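Local coordinates for protein S-adenosylmethionine:2-demethylmenaquinone methyltransferase (Geobacillus kaustophilus, PDB 2PCN) that is of undetermined function but belongs to the Aldolase/RraA family of mixed alpha/beta proteins, and assembles from three chains, at residues L19-F30 against I100-G111; L50-V61 against I79-I90. One frame throughout, in Å; residues are numbered along the deposited sequence.

Contact 1: L19-F30 against I100-G111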
loop_
_atom_site.group_PDB
_atom_site.type_symbol
_atom_site.label_atom_id
_atom_site.label_comp_id
_atom_site.label_asym_id
_atom_site.label_seq_id
_atom_site.Cartn_x
_atom_site.Cartn_y
_atom_site.Cartn_z
ATOM N N LEU A 19 -6.585 -0.395 13.312
ATOM C CA LEU A 19 -6.480 -1.109 12.051
ATOM C C LEU A 19 -6.353 -0.122 10.894
ATOM O O LEU A 19 -7.226 0.723 10.690
ATOM C CB LEU A 19 -7.717 -1.987 11.849
ATOM C CG LEU A 19 -7.845 -2.757 10.532
ATOM C CD1 LEU A 19 -6.726 -3.787 10.411
ATOM C CD2 LEU A 19 -9.202 -3.442 10.488
ATOM N N PRO A 20 -5.247 -0.200 10.137
ATOM C CA PRO A 20 -5.054 0.707 9.005
ATOM C C PRO A 20 -5.888 0.213 7.829
ATOM O O PRO A 20 -5.868 -0.973 7.502
ATOM C CB PRO A 20 -3.557 0.604 8.738
ATOM C CG PRO A 20 -3.272 -0.823 9.066
ATOM C CD PRO A 20 -4.044 -1.025 10.354
ATOM N N PHE A 21 -6.625 1.118 7.202
ATOM C CA PHE A 21 -7.466 0.755 6.068
ATOM C C PHE A 21 -6.899 1.261 4.755
ATOM O O PHE A 21 -6.121 2.215 4.725
ATOM C CB PHE A 21 -8.865 1.362 6.220
ATOM C CG PHE A 21 -9.695 0.736 7.299
ATOM C CD1 PHE A 21 -10.340 -0.477 7.082
ATOM C CD2 PHE A 21 -9.866 1.379 8.519
ATOM C CE1 PHE A 21 -11.148 -1.041 8.061
ATOM C CE2 PHE A 21 -10.673 0.820 9.508
ATOM C CZ PHE A 21 -11.315 -0.391 9.275
ATOM N N GLN A 22 -7.298 0.613 3.668
ATOM C CA GLN A 22 -6.903 1.050 2.340
ATOM C C GLN A 22 -8.132 1.855 1.928
ATOM O O GLN A 22 -9.253 1.450 2.235
ATOM C CB GLN A 22 -6.733 -0.138 1.390
ATOM C CG GLN A 22 -5.683 -1.148 1.819
ATOM C CD GLN A 22 -4.336 -0.505 2.067
ATOM O OE1 GLN A 22 -3.813 0.214 1.216
ATOM N NE2 GLN A 22 -3.763 -0.765 3.237
ATOM N N SER A 23 -7.930 2.989 1.262
ATOM C CA SER A 23 -9.050 3.824 0.826
ATOM C C SER A 23 -9.336 3.525 -0.643
ATOM O O SER A 23 -8.456 3.673 -1.490
ATOM C CB SER A 23 -8.707 5.303 1.006
ATOM O OG SER A 23 -9.839 6.118 0.763
ATOM N N TYR A 24 -10.569 3.120 -0.941
ATOM C CA TYR A 24 -10.952 2.755 -2.304
ATOM C C TYR A 24 -11.949 3.670 -3.014
ATOM O O TYR A 24 -12.053 3.630 -4.236
ATOM C CB TYR A 24 -11.528 1.339 -2.304
ATOM C CG TYR A 24 -10.553 0.267 -1.896
ATOM C CD1 TYR A 24 -9.536 -0.146 -2.761
ATOM C CD2 TYR A 24 -10.641 -0.339 -0.644
ATOM C CE1 TYR A 24 -8.629 -1.140 -2.386
ATOM C CE2 TYR A 24 -9.740 -1.331 -0.261
ATOM C CZ TYR A 24 -8.737 -1.726 -1.136
ATOM O OH TYR A 24 -7.842 -2.696 -0.750
ATOM N N GLY A 25 -12.682 4.483 -2.261
ATOM C CA GLY A 25 -13.672 5.349 -2.881
ATOM C C GLY A 25 -13.139 6.650 -3.447
ATOM O O GLY A 25 -11.990 7.021 -3.205
ATOM N N GLY A 26 -13.985 7.338 -4.210
ATOM C CA GLY A 26 -13.597 8.608 -4.797
ATOM C C GLY A 26 -13.392 9.672 -3.735
ATOM O O GLY A 26 -12.722 10.678 -3.968
ATOM N N LYS A 27 -13.990 9.455 -2.567
ATOM C CA LYS A 27 -13.859 10.383 -1.450
ATOM C C LYS A 27 -12.871 9.802 -0.448
ATOM O O LYS A 27 -13.024 8.668 0.001
ATOM C CB LYS A 27 -15.214 10.605 -0.768
ATOM C CG LYS A 27 -16.189 11.420 -1.596
ATOM C CD LYS A 27 -15.635 12.813 -1.850
ATOM C CE LYS A 27 -16.453 13.558 -2.884
ATOM N NZ LYS A 27 -15.911 14.925 -3.142
ATOM N N ARG A 28 -11.858 10.584 -0.098
ATOM C CA ARG A 28 -10.849 10.133 0.846
ATOM C C ARG A 28 -11.220 10.548 2.263
ATOM O O ARG A 28 -10.744 9.970 3.237
ATOM C CB ARG A 28 -9.489 10.706 0.444
ATOM C CG ARG A 28 -9.128 10.354 -0.994
ATOM C CD ARG A 28 -7.804 10.948 -1.441
ATOM N NE ARG A 28 -7.534 10.633 -2.844
ATOM C CZ ARG A 28 -6.442 11.006 -3.504
ATOM N NH1 ARG A 28 -5.501 11.714 -2.893
ATOM N NH2 ARG A 28 -6.291 10.673 -4.779
ATOM N N MET A 29 -12.092 11.543 2.366
ATOM C CA MET A 29 -12.544 12.033 3.660
ATOM C C MET A 29 -14.064 11.932 3.746
ATOM O O MET A 29 -14.772 12.378 2.845
ATOM C CB MET A 29 -12.112 13.488 3.842
ATOM C CG MET A 29 -12.588 14.121 5.129
ATOM S SD MET A 29 -12.063 15.842 5.254
ATOM C CE MET A 29 -10.405 15.639 5.904
ATOM N N PHE A 30 -14.561 11.329 4.820
ATOM C CA PHE A 30 -16.001 11.189 5.006
ATOM C C PHE A 30 -16.323 10.929 6.469
ATOM O O PHE A 30 -15.471 10.463 7.227
ATOM C CB PHE A 30 -16.556 10.066 4.110
ATOM C CG PHE A 30 -15.955 8.711 4.373
ATOM C CD1 PHE A 30 -16.623 7.781 5.163
ATOM C CD2 PHE A 30 -14.727 8.362 3.821
ATOM C CE1 PHE A 30 -16.077 6.517 5.399
ATOM C CE2 PHE A 30 -14.169 7.106 4.049
ATOM C CZ PHE A 30 -14.847 6.178 4.842
ATOM N N ILE A 100 -15.260 1.486 -8.055
ATOM C CA ILE A 100 -15.560 2.211 -6.826
ATOM C C ILE A 100 -14.669 3.444 -6.671
ATOM O O ILE A 100 -15.083 4.453 -6.102
ATOM C CB ILE A 100 -15.415 1.267 -5.609
ATOM C CG1 ILE A 100 -16.590 0.280 -5.610
ATOM C CG2 ILE A 100 -15.337 2.068 -4.305
ATOM C CD1 ILE A 100 -16.429 -0.899 -4.660
ATOM N N GLY A 101 -13.450 3.368 -7.196
ATOM C CA GLY A 101 -12.548 4.503 -7.102
ATOM C C GLY A 101 -13.065 5.730 -7.836
ATOM O O GLY A 101 -12.607 6.850 -7.593
ATOM N N ALA A 102 -14.026 5.524 -8.733
ATOM C CA ALA A 102 -14.605 6.616 -9.517
ATOM C C ALA A 102 -15.909 7.159 -8.931
ATOM O O ALA A 102 -16.514 8.075 -9.490
ATOM C CB ALA A 102 -14.842 6.146 -10.952
ATOM N N MET A 103 -16.333 6.602 -7.801
ATOM C CA MET A 103 -17.576 7.026 -7.161
ATOM C C MET A 103 -17.362 8.023 -6.025
ATOM O O MET A 103 -16.418 7.898 -5.244
ATOM C CB MET A 103 -18.335 5.799 -6.651
ATOM C CG MET A 103 -18.761 4.849 -7.763
ATOM S SD MET A 103 -19.682 3.414 -7.158
ATOM C CE MET A 103 -18.965 2.124 -8.142
ATOM N N PRO A 104 -18.252 9.027 -5.916
ATOM C CA PRO A 104 -18.192 10.072 -4.889
ATOM C C PRO A 104 -18.629 9.623 -3.494
ATOM O O PRO A 104 -19.491 10.245 -2.867
ATOM C CB PRO A 104 -19.102 11.152 -5.456
ATOM C CG PRO A 104 -20.186 10.334 -6.103
ATOM C CD PRO A 104 -19.391 9.256 -6.827
ATOM N N ILE A 105 -18.028 8.545 -3.009
ATOM C CA ILE A 105 -18.361 8.033 -1.694
ATOM C C ILE A 105 -17.111 7.463 -1.037
ATOM O O ILE A 105 -16.146 7.119 -1.716
ATOM C CB ILE A 105 -19.450 6.945 -1.800
ATOM C CG1 ILE A 105 -20.020 6.648 -0.417
ATOM C CG2 ILE A 105 -18.874 5.692 -2.443
ATOM C CD1 ILE A 105 -21.259 5.801 -0.445
ATOM N N GLY A 106 -17.117 7.382 0.287
ATOM C CA GLY A 106 -15.965 6.838 0.978
ATOM C C GLY A 106 -16.074 5.334 1.127
ATOM O O GLY A 106 -17.145 4.809 1.429
ATOM N N VAL A 107 -14.974 4.632 0.879
ATOM C CA VAL A 107 -14.948 3.182 1.027
ATOM C C VAL A 107 -13.581 2.758 1.547
ATOM O O VAL A 107 -12.570 2.932 0.866
ATOM C CB VAL A 107 -15.200 2.437 -0.309
ATOM C CG1 VAL A 107 -15.114 0.925 -0.076
ATOM C CG2 VAL A 107 -16.565 2.796 -0.874
ATOM N N MET A 108 -13.557 2.222 2.763
ATOM C CA MET A 108 -12.321 1.742 3.372
ATOM C C MET A 108 -12.472 0.258 3.665
ATOM O O MET A 108 -13.516 -0.184 4.152
ATOM C CB MET A 108 -12.020 2.485 4.679
ATOM C CG MET A 108 -11.709 3.960 4.513
ATOM S SD MET A 108 -11.258 4.697 6.090
ATOM C CE MET A 108 -9.988 5.855 5.583
ATOM N N ALA A 109 -11.426 -0.505 3.368
ATOM C CA ALA A 109 -11.433 -1.948 3.589
ATOM C C ALA A 109 -9.987 -2.398 3.769
ATOM O O ALA A 109 -9.062 -1.611 3.560
ATOM C CB ALA A 109 -12.063 -2.646 2.396
ATOM N N ILE A 110 -9.773 -3.653 4.150
ATOM C CA ILE A 110 -8.401 -4.113 4.350
ATOM C C ILE A 110 -7.783 -4.748 3.115
ATOM O O ILE A 110 -6.593 -5.070 3.107
ATOM C CB ILE A 110 -8.294 -5.106 5.530
ATOM C CG1 ILE A 110 -9.090 -6.378 5.233
ATOM C CG2 ILE A 110 -8.794 -4.438 6.804
ATOM C CD1 ILE A 110 -8.845 -7.496 6.229
ATOM N N GLY A 111 -8.581 -4.919 2.065
ATOM C CA GLY A 111 -8.052 -5.508 0.849
ATOM C C GLY A 111 -9.120 -5.784 -0.187
ATOM O O GLY A 111 -10.283 -5.436 0.000
HETATM O O HOH W 1 -12.480 6.178 0.232
#
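Gln-22 and Ser-23 pair antiparallel with Ala-109 and Met-108, adding the short strand 22-23 to strand 106-109 of the mixed sheet of this RraA-family fold. Backbone bonds set the register. Gln-22 and Ala-109 form the hydrogen-bonded pair, with Gln-22 N 2.8 Å from Ala-109 O and a return bond from Ala-109 N to Gln-22 O. Tyr-24 N continues the pairing to Val-107 O at 2.7 Å, almost straight at 172°. Beyond it the pairing loosens around Gly-25 and Gly-26, and Lys-27 N meets Ile-105 O at 3.3 Å from 62° above the carbonyl plane. A water links the two backbones here: it donates to Lys-27 O at 2.6 Å, accepts from Val-107 N and also bonds Ser-23 OG.

The aromatic contacts lie on both faces of the sheet. On the face of Met-108, with CG between the backbone N and the carbonyl carbon (chi1 60°), the ring of Phe-30 lies back over Gly-106, a CH-pi contact with Gly-106 CA 3.7 Å from the centroid of the Phe-30 ring and offset toward the rim. Met-108 CG reaches the edge of the same ring, 3.9 Å from Phe-30 CZ, while its SD lies obliquely to both Phe-30 and Phe-21, two Met-aromatic contacts. Ala-144 of strand 141-145 also packs against Phe-30 and Met-108.

Apolar packing on the other face centres on Tyr-24, whose ring edge takes Ala-109 CB 3.8 Å from CE2; Ile-94 touches Tyr-24, Val-107 and Ala-109 there. At the end of the strand pair, Leu-19 and Ile-110 cross at about a right angle, CD2 meeting CG2, and Tyr-24 OH comes to 3.2 Å from Gly-111 CA.

Contact 2: L50-V61 against I79-I90; sequences LETVPPGTVLVV and IACERGLAGVII
Leu-59 and Val-61 stand beside Val-88 and Ile-90 in parallel register, their backbone bonds going to Gly-87 and Ile-89, in the two strands of a beta-alpha-beta crossover that passes through helix 74-82. The strand segments run 14° apart. Ile-89 uses both backbone polar atoms: its N lies 2.8 Å from Leu-59 O, and its O accepts from Val-61 N, also at 2.8 Å.

The tight part is the buried apolar layer where Leu-50 and Val-53 meet Leu-85 and Val-88. Leu-50 and Leu-85 cross at about a right angle with their CD2 atoms only 3.4 Å apart, closer than usual carbon contact, and Val-53 CG2 presses on the same Leu-85 CD2 at 3.7 Å. Leu-50 CD2 also touches Val-88 CG2. On the opposite face of the sheet Val-58 CG1 meets Ile-89 CD1 at 4.0 Å.

The looser side lies toward solvent, where Pro-55 and Gly-84 are exposed and polar contacts replace the packing. Helix 74-82 ends there in a Schellman motif, with Gly-84 at positive phi as its C-prime residue. Arg-83, just before it, bends at chi3 (60°), bringing its guanidinium to the carbonyls of Leu-50, Glu-51 and Val-53. NH1 donates twice: in plane to Val-53 O at 2.8 Å, on a lone pair, and to Leu-50 O at 3.0 Å, which is tilted 29° from the guanidinium plane. Glu-51 O sits over the centre of one guanidinium face, which probably favours the positive charge. A water donates to both Val-53 O and Arg-83 O, the latter at 2.8 Å.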
loop_
_atom_site.group_PDB
_atom_site.type_symbol
_atom_site.label_atom_id
_atom_site.label_comp_id
_atom_site.label_asym_id
_atom_site.label_seq_id
_atom_site.Cartn_x
_atom_site.Cartn_y
_atom_site.Cartn_z
ATOM N N LEU A 50 -27.647 -0.993 3.283
ATOM C CA LEU A 50 -27.406 0.076 2.318
ATOM C C LEU A 50 -28.687 0.567 1.658
ATOM O O LEU A 50 -28.771 1.718 1.235
ATOM C CB LEU A 50 -26.431 -0.391 1.233
ATOM C CG LEU A 50 -24.993 -0.642 1.681
ATOM C CD1 LEU A 50 -24.187 -1.217 0.522
ATOM C CD2 LEU A 50 -24.381 0.664 2.176
ATOM N N GLU A 51 -29.686 -0.305 1.576
ATOM C CA GLU A 51 -30.951 0.064 0.948
ATOM C C GLU A 51 -31.922 0.713 1.928
ATOM O O GLU A 51 -32.944 1.253 1.513
ATOM C CB GLU A 51 -31.620 -1.172 0.338
ATOM C CG GLU A 51 -30.739 -1.966 -0.610
ATOM C CD GLU A 51 -31.414 -3.229 -1.112
ATOM O OE1 GLU A 51 -32.005 -3.957 -0.288
ATOM O OE2 GLU A 51 -31.343 -3.503 -2.327
ATOM N N THR A 52 -31.596 0.687 3.219
ATOM C CA THR A 52 -32.497 1.244 4.224
ATOM C C THR A 52 -31.986 2.318 5.186
ATOM O O THR A 52 -32.791 3.081 5.717
ATOM C CB THR A 52 -33.102 0.115 5.073
ATOM O OG1 THR A 52 -32.048 -0.597 5.735
ATOM C CG2 THR A 52 -33.884 -0.852 4.187
ATOM N N VAL A 53 -30.678 2.398 5.428
ATOM C CA VAL A 53 -30.178 3.409 6.363
ATOM C C VAL A 53 -30.405 4.847 5.875
ATOM O O VAL A 53 -30.491 5.103 4.675
ATOM C CB VAL A 53 -28.675 3.207 6.682
ATOM C CG1 VAL A 53 -28.464 1.849 7.326
ATOM C CG2 VAL A 53 -27.837 3.340 5.412
ATOM N N PRO A 54 -30.512 5.804 6.812
ATOM C CA PRO A 54 -30.734 7.217 6.483
ATOM C C PRO A 54 -29.594 7.840 5.684
ATOM O O PRO A 54 -28.454 7.389 5.760
ATOM C CB PRO A 54 -30.872 7.877 7.856
ATOM C CG PRO A 54 -31.371 6.776 8.727
ATOM C CD PRO A 54 -30.540 5.604 8.271
ATOM N N PRO A 55 -29.896 8.888 4.902
ATOM C CA PRO A 55 -28.866 9.560 4.105
ATOM C C PRO A 55 -27.802 10.125 5.047
ATOM O O PRO A 55 -28.117 10.549 6.162
ATOM C CB PRO A 55 -29.647 10.670 3.395
ATOM C CG PRO A 55 -31.027 10.090 3.273
ATOM C CD PRO A 55 -31.225 9.463 4.633
ATOM N N GLY A 56 -26.548 10.128 4.604
ATOM C CA GLY A 56 -25.473 10.654 5.432
ATOM C C GLY A 56 -24.834 9.620 6.343
ATOM O O GLY A 56 -23.806 9.881 6.973
ATOM N N THR A 57 -25.440 8.440 6.410
ATOM C CA THR A 57 -24.936 7.358 7.251
ATOM C C THR A 57 -23.619 6.774 6.752
ATOM O O THR A 57 -23.340 6.769 5.553
ATOM C CB THR A 57 -25.943 6.176 7.310
ATOM O OG1 THR A 57 -27.156 6.602 7.938
ATOM C CG2 THR A 57 -25.355 5.003 8.095
ATOM N N VAL A 58 -22.814 6.292 7.690
ATOM C CA VAL A 58 -21.564 5.622 7.371
ATOM C C VAL A 58 -21.807 4.198 7.858
ATOM O O VAL A 58 -21.959 3.969 9.058
ATOM C CB VAL A 58 -20.355 6.204 8.134
ATOM C CG1 VAL A 58 -19.152 5.282 7.964
ATOM C CG2 VAL A 58 -20.013 7.590 7.597
ATOM N N LEU A 59 -21.878 3.250 6.932
ATOM C CA LEU A 59 -22.108 1.862 7.307
ATOM C C LEU A 59 -20.789 1.217 7.702
ATOM O O LEU A 59 -19.826 1.244 6.937
ATOM C CB LEU A 59 -22.723 1.084 6.140
ATOM C CG LEU A 59 -23.114 -0.359 6.486
ATOM C CD1 LEU A 59 -24.324 -0.347 7.406
ATOM C CD2 LEU A 59 -23.429 -1.134 5.225
ATOM N N VAL A 60 -20.740 0.653 8.905
ATOM C CA VAL A 60 -19.543 -0.021 9.384
ATOM C C VAL A 60 -19.866 -1.508 9.375
ATOM O O VAL A 60 -20.822 -1.948 10.022
ATOM C CB VAL A 60 -19.176 0.424 10.820
ATOM C CG1 VAL A 60 -17.912 -0.289 11.281
ATOM C CG2 VAL A 60 -18.968 1.933 10.848
ATOM N N VAL A 61 -19.075 -2.271 8.630
ATOM C CA VAL A 61 -19.288 -3.708 8.507
ATOM C C VAL A 61 -18.133 -4.533 9.067
ATOM O O VAL A 61 -16.993 -4.403 8.622
ATOM C CB VAL A 61 -19.484 -4.100 7.026
ATOM C CG1 VAL A 61 -19.647 -5.607 6.899
ATOM C CG2 VAL A 61 -20.693 -3.375 6.454
ATOM N N ILE A 79 -25.668 1.783 -4.868
ATOM C CA ILE A 79 -26.834 2.009 -4.020
ATOM C C ILE A 79 -26.470 3.072 -2.990
ATOM O O ILE A 79 -27.249 3.989 -2.722
ATOM C CB ILE A 79 -27.262 0.713 -3.283
ATOM C CG1 ILE A 79 -27.733 -0.335 -4.292
ATOM C CG2 ILE A 79 -28.368 1.020 -2.278
ATOM C CD1 ILE A 79 -28.059 -1.672 -3.671
ATOM N N ALA A 80 -25.275 2.951 -2.418
ATOM C CA ALA A 80 -24.818 3.910 -1.422
ATOM C C ALA A 80 -24.801 5.325 -2.003
ATOM O O ALA A 80 -25.135 6.287 -1.311
ATOM C CB ALA A 80 -23.429 3.526 -0.916
ATOM N N CYS A 81 -24.413 5.453 -3.268
ATOM C CA CYS A 81 -24.383 6.762 -3.916
ATOM C C CYS A 81 -25.794 7.272 -4.190
ATOM O O CYS A 81 -26.100 8.438 -3.950
ATOM C CB CYS A 81 -23.620 6.697 -5.240
ATOM S SG CYS A 81 -21.845 6.480 -5.061
ATOM N N GLU A 82 -26.649 6.390 -4.696
ATOM C CA GLU A 82 -28.022 6.758 -5.018
ATOM C C GLU A 82 -28.831 7.192 -3.797
ATOM O O GLU A 82 -29.715 8.044 -3.908
ATOM C CB GLU A 82 -28.733 5.586 -5.704
ATOM C CG GLU A 82 -28.000 5.051 -6.917
ATOM C CD GLU A 82 -28.703 3.870 -7.559
ATOM O OE1 GLU A 82 -29.340 3.084 -6.827
ATOM O OE2 GLU A 82 -28.604 3.716 -8.793
ATOM N N ARG A 83 -28.536 6.618 -2.635
ATOM C CA ARG A 83 -29.286 6.969 -1.433
ATOM C C ARG A 83 -28.581 8.005 -0.558
ATOM O O ARG A 83 -28.992 8.266 0.571
ATOM C CB ARG A 83 -29.613 5.697 -0.637
ATOM C CG ARG A 83 -30.342 4.658 -1.473
ATOM C CD ARG A 83 -30.964 3.541 -0.643
ATOM N NE ARG A 83 -31.943 4.048 0.316
ATOM C CZ ARG A 83 -31.694 4.252 1.605
ATOM N NH1 ARG A 83 -30.494 3.984 2.101
ATOM N NH2 ARG A 83 -32.642 4.735 2.400
ATOM N N GLY A 84 -27.516 8.594 -1.093
ATOM C CA GLY A 84 -26.785 9.625 -0.380
ATOM C C GLY A 84 -26.068 9.254 0.905
ATOM O O GLY A 84 -26.017 10.057 1.833
ATOM N N LEU A 85 -25.506 8.053 0.973
ATOM C CA LEU A 85 -24.783 7.652 2.171
ATOM C C LEU A 85 -23.404 8.316 2.153
ATOM O O LEU A 85 -22.909 8.704 1.092
ATOM C CB LEU A 85 -24.649 6.124 2.225
ATOM C CG LEU A 85 -25.947 5.331 2.453
ATOM C CD1 LEU A 85 -26.935 5.615 1.343
ATOM C CD2 LEU A 85 -25.642 3.841 2.512
ATOM N N ALA A 86 -22.796 8.462 3.326
ATOM C CA ALA A 86 -21.480 9.089 3.439
ATOM C C ALA A 86 -20.366 8.133 3.016
ATOM O O ALA A 86 -19.422 8.529 2.325
ATOM C CB ALA A 86 -21.246 9.556 4.873
ATOM N N GLY A 87 -20.477 6.877 3.433
ATOM C CA GLY A 87 -19.464 5.902 3.073
ATOM C C GLY A 87 -19.626 4.567 3.767
ATOM O O GLY A 87 -20.594 4.348 4.499
ATOM N N VAL A 88 -18.676 3.672 3.524
ATOM C CA VAL A 88 -18.691 2.343 4.122
ATOM C C VAL A 88 -17.290 2.004 4.631
ATOM O O VAL A 88 -16.296 2.299 3.970
ATOM C CB VAL A 88 -19.107 1.263 3.088
ATOM C CG1 VAL A 88 -19.294 -0.080 3.786
ATOM C CG2 VAL A 88 -20.387 1.682 2.364
ATOM N N ILE A 89 -17.221 1.399 5.813
ATOM C CA ILE A 89 -15.950 0.985 6.409
ATOM C C ILE A 89 -16.096 -0.512 6.636
ATOM O O ILE A 89 -16.981 -0.953 7.374
ATOM C CB ILE A 89 -15.691 1.703 7.746
ATOM C CG1 ILE A 89 -15.556 3.209 7.495
ATOM C CG2 ILE A 89 -14.428 1.148 8.400
ATOM C CD1 ILE A 89 -15.458 4.050 8.751
ATOM N N ILE A 90 -15.224 -1.294 6.007
ATOM C CA ILE A 90 -15.328 -2.746 6.091
ATOM C C ILE A 90 -14.130 -3.495 6.659
ATOM O O ILE A 90 -13.016 -3.389 6.148
ATOM C CB ILE A 90 -15.617 -3.330 4.684
ATOM C CG1 ILE A 90 -16.728 -2.525 4.010
ATOM C CG2 ILE A 90 -16.003 -4.800 4.792
ATOM C CD1 ILE A 90 -17.025 -2.946 2.587
HETATM O O HOH W 2 -30.557 7.028 2.603
#

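How the contacts relate
Contacts 1 and 2 share one sheet, their centres about 13 Å apart. Strands 106-109 and 87-90 are parallel neighbours in it, joined by probable hydrogen bonds from Val-88 N to Gly-106 O and from Ile-90 N to Met-108 O, each 2.8 Å. The order 22-23, 106-109, 87-90, 58-62 thus runs through both contacts, with strand 30-38 beyond, whose first residue, Phe-30, belongs to contact 1. Off the strands, Ile-105 CD1 of contact 1 comes unusually close, 3.2 Å, to Ala-80 CB on helix 74-82, where the loop before strand 106-109 meets the crossover helix. Along the chain, both segments of contact 2 fall between those of contact 1.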